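Kunitz-type conkunitzin-S1 (Conus striatus, PDB 6Q6C) is a venom toxin of the Kunitz family that specifically blocks voltage-activated potassium channels of the Shaker family. Local coordinates at residues 48-51 with 52-56. The protein carries 1 engineered substitution. Sequence-based numbering, arbitrary orientation. Where two conformers were deposited one is given.
Sequences RRTY and DCQDT. Engineered in segment 52-56: Asp55 (natural residue Arg). With NO3 (nitrate ion), chain D; NO3 (nitrate ion), chain F; PO4 (phosphate ion), chain C.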
loop_
_atom_site.group_PDB
_atom_site.type_symbol
_atom_site.label_atom_id
_atom_site.label_comp_id
_atom_site.label_asym_id
_atom_site.label_seq_id
_atom_site.Cartn_x
_atom_site.Cartn_y
_atom_site.Cartn_z
ATOM N N ARG A 48 3.457 -2.836 5.512
ATOM C CA ARG A 48 4.136 -4.118 5.699
ATOM C C ARG A 48 3.149 -5.236 5.968
ATOM O O ARG A 48 3.472 -6.411 5.530
ATOM C CB ARG A 48 5.193 -4.076 6.785
ATOM C CG ARG A 48 6.344 -3.162 6.407
ATOM C CD ARG A 48 7.415 -3.223 7.480
ATOM N NE ARG A 48 8.545 -2.370 7.217
ATOM C CZ ARG A 48 9.581 -2.682 6.467
ATOM N NH1 ARG A 48 9.609 -3.869 5.883
ATOM N NH2 ARG A 48 10.535 -1.784 6.249
ATOM N N ARG A 49 2.068 -4.972 6.662
ATOM C CA ARG A 49 1.124 -6.021 7.071
ATOM C C ARG A 49 -0.272 -5.706 6.559
ATOM O O ARG A 49 -0.704 -4.522 6.566
ATOM C CB ARG A 49 1.121 -6.073 8.595
ATOM C CG ARG A 49 2.449 -6.560 9.145
ATOM C CD ARG A 49 2.246 -7.089 10.522
ATOM N NE ARG A 49 1.682 -6.050 11.349
ATOM C CZ ARG A 49 0.734 -6.218 12.272
ATOM N NH1 ARG A 49 0.118 -7.385 12.452
ATOM N NH2 ARG A 49 0.361 -5.170 12.984
ATOM N N THR A 50 -0.979 -6.748 6.179
ATOM C CA THR A 50 -2.417 -6.638 5.824
ATOM C C THR A 50 -3.173 -6.030 6.995
ATOM O O THR A 50 -4.068 -5.205 6.726
ATOM C CB THR A 50 -2.954 -8.004 5.383
ATOM O OG1 THR A 50 -2.279 -8.397 4.187
ATOM C CG2 THR A 50 -4.429 -7.970 5.073
ATOM N N TYR A 51 -2.832 -6.416 8.228
ATOM C CA TYR A 51 -3.519 -5.896 9.433
ATOM C C TYR A 51 -3.505 -4.359 9.388
ATOM O O TYR A 51 -4.537 -3.726 9.561
ATOM C CB TYR A 51 -2.811 -6.407 10.681
ATOM C CG TYR A 51 -3.460 -5.954 11.944
ATOM C CD1 TYR A 51 -3.200 -4.697 12.458
ATOM C CD2 TYR A 51 -4.412 -6.753 12.564
ATOM C CE1 TYR A 51 -3.862 -4.256 13.584
ATOM C CE2 TYR A 51 -5.016 -6.355 13.743
ATOM C CZ TYR A 51 -4.758 -5.093 14.225
ATOM O OH TYR A 51 -5.395 -4.692 15.356
ATOM N N ASP A 52 -2.348 -3.772 9.142
ATOM C CA ASP A 52 -2.226 -2.298 9.175
ATOM C C ASP A 52 -2.955 -1.638 8.019
ATOM O O ASP A 52 -3.570 -0.626 8.206
ATOM C CB ASP A 52 -0.769 -1.890 9.242
ATOM C CG ASP A 52 -0.165 -2.351 10.538
ATOM O OD1 ASP A 52 -0.804 -2.210 11.631
ATOM O OD2 ASP A 52 0.884 -2.842 10.447
ATOM N N CYS A 53 -2.938 -2.233 6.857
ATOM C CA CYS A 53 -3.663 -1.667 5.725
ATOM C C CYS A 53 -5.162 -1.746 5.996
ATOM O O CYS A 53 -5.829 -0.733 5.830
ATOM C CB CYS A 53 -3.287 -2.436 4.468
ATOM S SG CYS A 53 -4.115 -1.876 2.958
ATOM N N GLN A 54 -5.662 -2.858 6.532
ATOM C CA GLN A 54 -7.121 -2.995 6.812
ATOM C C GLN A 54 -7.526 -2.013 7.913
ATOM O O GLN A 54 -8.568 -1.321 7.788
ATOM C CB GLN A 54 -7.457 -4.424 7.208
ATOM C CG GLN A 54 -7.394 -5.339 6.012
ATOM C CD GLN A 54 -7.881 -6.753 6.250
ATOM O OE1 GLN A 54 -8.310 -7.445 5.299
ATOM N NE2 GLN A 54 -7.762 -7.217 7.470
ATOM N N ASP A 55 -6.713 -1.896 8.954
ATOM C CA ASP A 55 -7.049 -1.019 10.109
ATOM C C ASP A 55 -7.074 0.433 9.636
ATOM O O ASP A 55 -7.868 1.237 10.099
ATOM C CB ASP A 55 -6.008 -1.276 11.178
ATOM C CG ASP A 55 -6.319 -0.698 12.543
ATOM O OD1 ASP A 55 -7.441 -0.859 13.036
ATOM O OD2 ASP A 55 -5.400 -0.148 13.114
ATOM N N THR A 56 -6.165 0.804 8.742
ATOM C CA THR A 56 -6.010 2.204 8.279
ATOM C C THR A 56 -7.054 2.571 7.229
ATOM O O THR A 56 -7.569 3.717 7.262
ATOM C CB THR A 56 -4.606 2.444 7.732
ATOM O OG1 THR A 56 -3.666 2.142 8.743
ATOM C CG2 THR A 56 -4.399 3.848 7.235
HETATM N N NO3 D . 3.097 -0.927 8.570
HETATM O O1 NO3 D . 3.780 -0.525 7.330
HETATM O O2 NO3 D . 2.480 0.005 9.361
HETATM O O3 NO3 D . 2.320 -2.436 8.409
HETATM N N NO3 F . 9.804 0.371 8.438
HETATM O O1 NO3 F . 10.147 1.156 7.527
HETATM O O2 NO3 F . 10.903 -0.261 9.334
HETATM O O3 NO3 F . 8.106 0.002 8.676
HETATM P P PO4 C . 14.043 -1.781 4.106
HETATM O O1 PO4 C . 14.332 -2.013 2.623
HETATM O O2 PO4 C . 12.629 -1.209 4.224
HETATM O O3 PO4 C . 15.137 -0.993 4.748
HETATM O O4 PO4 C . 13.955 -3.146 4.825
#
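Arg49 and Asp52 both carry CG beside the backbone N, and a bend at chi3 (-58°) brings the arginine head to the aspartate. The guanidinium comes to lie beside the Tyr51 and Asp52 side chains. Arg49 NE forms a salt bridge with Asp52 OD2 at 3.4 Å. The hydrogen bond within it is weak, with an N-H...O angle of 133°. The guanidinium and carboxylate planes stand nearly perpendicular. Tyr51 CB lies over one guanidinium face, near its rim. Tyr51 holds CG anti to its backbone N (chi1 -179°), and Asp52 OD1 meets the ring edge in plane, 3.6 Å from Tyr51 CD1.

Arg49 is the N-cap residue. Its carbonyl O takes the N-H of Cys53 at 3.2 Å and a weaker bond from Asp52 N. The next two backbone bonds run from Gln54 N to Thr50 O at 2.8 Å and from Asp55 N to Tyr51 O. Asp55 is an engineered residue; its CB packs against Tyr51 O. Thr50 CG2 rests on the amide carbon CD of Gln54 at 3.8 Å. Thr56 gives both N-H and OG1 to Asp52 O, from opposite faces of the carbonyl plane.

A nitrate ion sits just before the helix. It accepts hydrogen bonds from the backbone N atoms of Arg48 and Arg49. The Arg48 side chain is extended. Its NE hydrogen-bonds to O3 of a second nitrate ion at 2.8 Å, and its NH2 to O2 of a phosphate. Lys18 also holds this phosphate. All three ions probably come from the crystallisation liquor.

The stretch forms most of the C-terminal helix 50-58 of the Kunitz fold. Cys53 joins it to strand 31-37 through the disulfide with Cys32. Cys53 and Thr50 pack on Ile23 of strand 20-26, so this helical face lies against the two-stranded antiparallel sheet.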